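Local coordinates for protein HP0721 (Helicobacter pylori, PDB 2XRH), which is of unknown function but is a secreted, largely helical protein of the DUF1104 family, seen here in truncated form with nicotinic acid bound in a pocket, at residues Ala20-Val25 / Tyr60-Thr65. Residues are numbered along the deposited sequence; the frame is centred on the assembly and turned at random.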
loop_
_atom_site.group_PDB
_atom_site.type_symbol
_atom_site.label_atom_id
_atom_site.label_comp_id
_atom_site.label_asym_id
_atom_site.label_seq_id
_atom_site.Cartn_x
_atom_site.Cartn_y
_atom_site.Cartn_z
ATOM N N ALA A 20 -13.671 3.709 -15.910
ATOM C CA ALA A 20 -13.771 3.682 -14.447
ATOM C C ALA A 20 -13.923 2.261 -13.894
ATOM O O ALA A 20 -13.249 1.904 -12.917
ATOM C CB ALA A 20 -14.900 4.553 -13.962
ATOM N N LYS A 21 -14.762 1.440 -14.520
ATOM C CA LYS A 21 -15.060 0.088 -14.037
ATOM C C LYS A 21 -13.859 -0.863 -14.056
ATOM O O LYS A 21 -13.844 -1.833 -13.320
ATOM C CB LYS A 21 -16.208 -0.510 -14.834
ATOM C CG LYS A 21 -17.541 0.066 -14.427
ATOM C CD LYS A 21 -18.650 -0.384 -15.335
ATOM C CE LYS A 21 -19.977 0.058 -14.742
ATOM N NZ LYS A 21 -21.114 -0.366 -15.563
ATOM N N MET A 22 -12.868 -0.554 -14.870
ATOM C CA MET A 22 -11.665 -1.400 -14.968
ATOM C C MET A 22 -10.570 -0.922 -14.008
ATOM O O MET A 22 -9.492 -1.516 -13.956
ATOM C CB MET A 22 -11.145 -1.521 -16.384
ATOM C CG MET A 22 -10.732 -0.275 -16.986
ATOM S SD MET A 22 -10.085 -0.520 -18.677
ATOM C CE MET A 22 -11.568 -0.843 -19.575
ATOM N N ALA A 23 -10.829 0.127 -13.228
ATOM C CA ALA A 23 -9.811 0.605 -12.285
ATOM C C ALA A 23 -9.396 -0.501 -11.338
ATOM O O ALA A 23 -10.193 -1.193 -10.742
ATOM C CB ALA A 23 -10.283 1.817 -11.492
ATOM N N GLY A 24 -8.094 -0.653 -11.226
ATOM C CA GLY A 24 -7.497 -1.687 -10.338
ATOM C C GLY A 24 -7.305 -3.052 -10.960
ATOM O O GLY A 24 -6.642 -3.915 -10.362
ATOM N N VAL A 25 -7.864 -3.278 -12.147
ATOM C CA VAL A 25 -7.780 -4.568 -12.838
ATOM C C VAL A 25 -7.030 -4.509 -14.148
ATOM O O VAL A 25 -6.741 -5.557 -14.714
ATOM C CB VAL A 25 -9.164 -5.183 -13.060
ATOM C CG1 VAL A 25 -9.857 -5.301 -11.756
ATOM C CG2 VAL A 25 -9.946 -4.391 -13.951
ATOM N N TYR A 60 -14.254 2.064 -7.761
ATOM C CA TYR A 60 -14.070 0.831 -8.520
ATOM C C TYR A 60 -12.728 0.150 -8.210
ATOM O O TYR A 60 -12.684 -1.076 -8.106
ATOM C CB TYR A 60 -14.255 1.057 -10.041
ATOM C CG TYR A 60 -15.706 1.111 -10.405
ATOM C CD1 TYR A 60 -16.496 -0.013 -10.353
ATOM C CD2 TYR A 60 -16.315 2.318 -10.677
ATOM C CE1 TYR A 60 -17.823 0.054 -10.612
ATOM C CE2 TYR A 60 -17.640 2.403 -10.965
ATOM C CZ TYR A 60 -18.399 1.266 -10.913
ATOM O OH TYR A 60 -19.735 1.288 -11.135
ATOM N N ALA A 61 -11.659 0.911 -8.083
ATOM C CA ALA A 61 -10.376 0.304 -7.749
ATOM C C ALA A 61 -10.552 -0.428 -6.414
ATOM O O ALA A 61 -10.046 -1.526 -6.239
ATOM C CB ALA A 61 -9.256 1.337 -7.659
ATOM N N THR A 62 -11.260 0.192 -5.480
ATOM C CA THR A 62 -11.452 -0.415 -4.161
ATOM C C THR A 62 -12.220 -1.744 -4.263
ATOM O O THR A 62 -11.772 -2.795 -3.796
ATOM C CB THR A 62 -12.128 0.580 -3.226
ATOM O OG1 THR A 62 -11.245 1.679 -3.019
ATOM C CG2 THR A 62 -12.460 -0.075 -1.873
ATOM N N LYS A 63 -13.367 -1.703 -4.937
ATOM C CA LYS A 63 -14.209 -2.874 -5.114
ATOM C C LYS A 63 -13.502 -3.996 -5.838
ATOM O O LYS A 63 -13.667 -5.178 -5.525
ATOM C CB LYS A 63 -15.451 -2.480 -5.892
ATOM C CG LYS A 63 -16.367 -1.587 -5.111
ATOM C CD LYS A 63 -17.681 -1.380 -5.862
ATOM C CE LYS A 63 -17.596 -0.255 -6.902
ATOM N NZ LYS A 63 -18.917 0.433 -7.110
ATOM N N ASN A 64 -12.716 -3.608 -6.832
ATOM C CA ASN A 64 -12.060 -4.563 -7.702
ATOM C C ASN A 64 -10.857 -5.212 -7.078
ATOM O O ASN A 64 -10.397 -6.249 -7.584
ATOM C CB ASN A 64 -11.594 -3.929 -9.015
ATOM C CG ASN A 64 -12.739 -3.683 -9.981
ATOM O OD1 ASN A 64 -13.694 -4.429 -9.973
ATOM N ND2 ASN A 64 -12.608 -2.669 -10.864
ATOM N N THR A 65 -10.347 -4.629 -5.997
ATOM C CA THR A 65 -9.141 -5.170 -5.348
ATOM C C THR A 65 -9.332 -5.605 -3.896
ATOM O O THR A 65 -8.430 -6.265 -3.356
ATOM C CB THR A 65 -7.949 -4.172 -5.452
ATOM O OG1 THR A 65 -8.294 -2.958 -4.747
ATOM C CG2 THR A 65 -7.610 -3.899 -6.909
#
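Asn64 reaches across to the chain leaving helix 16-21 and spends both N-H groups of its amide on that backbone. Its ND2 lies 2.8 Å from Ala23 O in a nearly straight bond (173° at the hydrogen) and 2.9 Å from Lys21 O in a more bent one, the donor standing above the carbonyl plane of Lys21. Both acceptors lie in the amide plane, so the pair fixes the rotation of the group. With CG anti to its own carbonyl carbon (chi1 -76°), the short Asn side chain places this amide where the carbonyl of Lys21, at the end of the helix, and that of Ala23, in the turn that follows, converge. The Val25 side chain crosses that of Asn64 at about a right angle, with CG1 3.5 Å from Asn64 CB, an apolar branch set against the amide's base.

One turn earlier, Tyr60 runs alongside Lys21. Lys21 CG sits over one face of the ring, offset toward the rim, in a CH-pi contact 4.0 Å from the centroid; the extended chain then runs out past the hydroxyl end of the ring, and NZ forms a salt bridge with Glu17. A long aliphatic stem with a charged end suits this partly exposed border. Deeper in, small residues permit close approach: Ala23 CB meets Ala61 CB at 4.0 Å, and Ala61 CA directs a CA-H...O contact to Ala23 O. Gly24, with a positive phi of 87°, turns the chain close against Ala61 and Thr65 CG2, a place suited to a residue without a side chain, and it also touches the bound nicotinic acid.

The contact thus joins the turn after helix 16-21 to the last turn of helix 47-65, with Tyr34 of helix 31-44 and Leu57 packing on Ala23 and Leu98 of the C-terminal loop on Ala61.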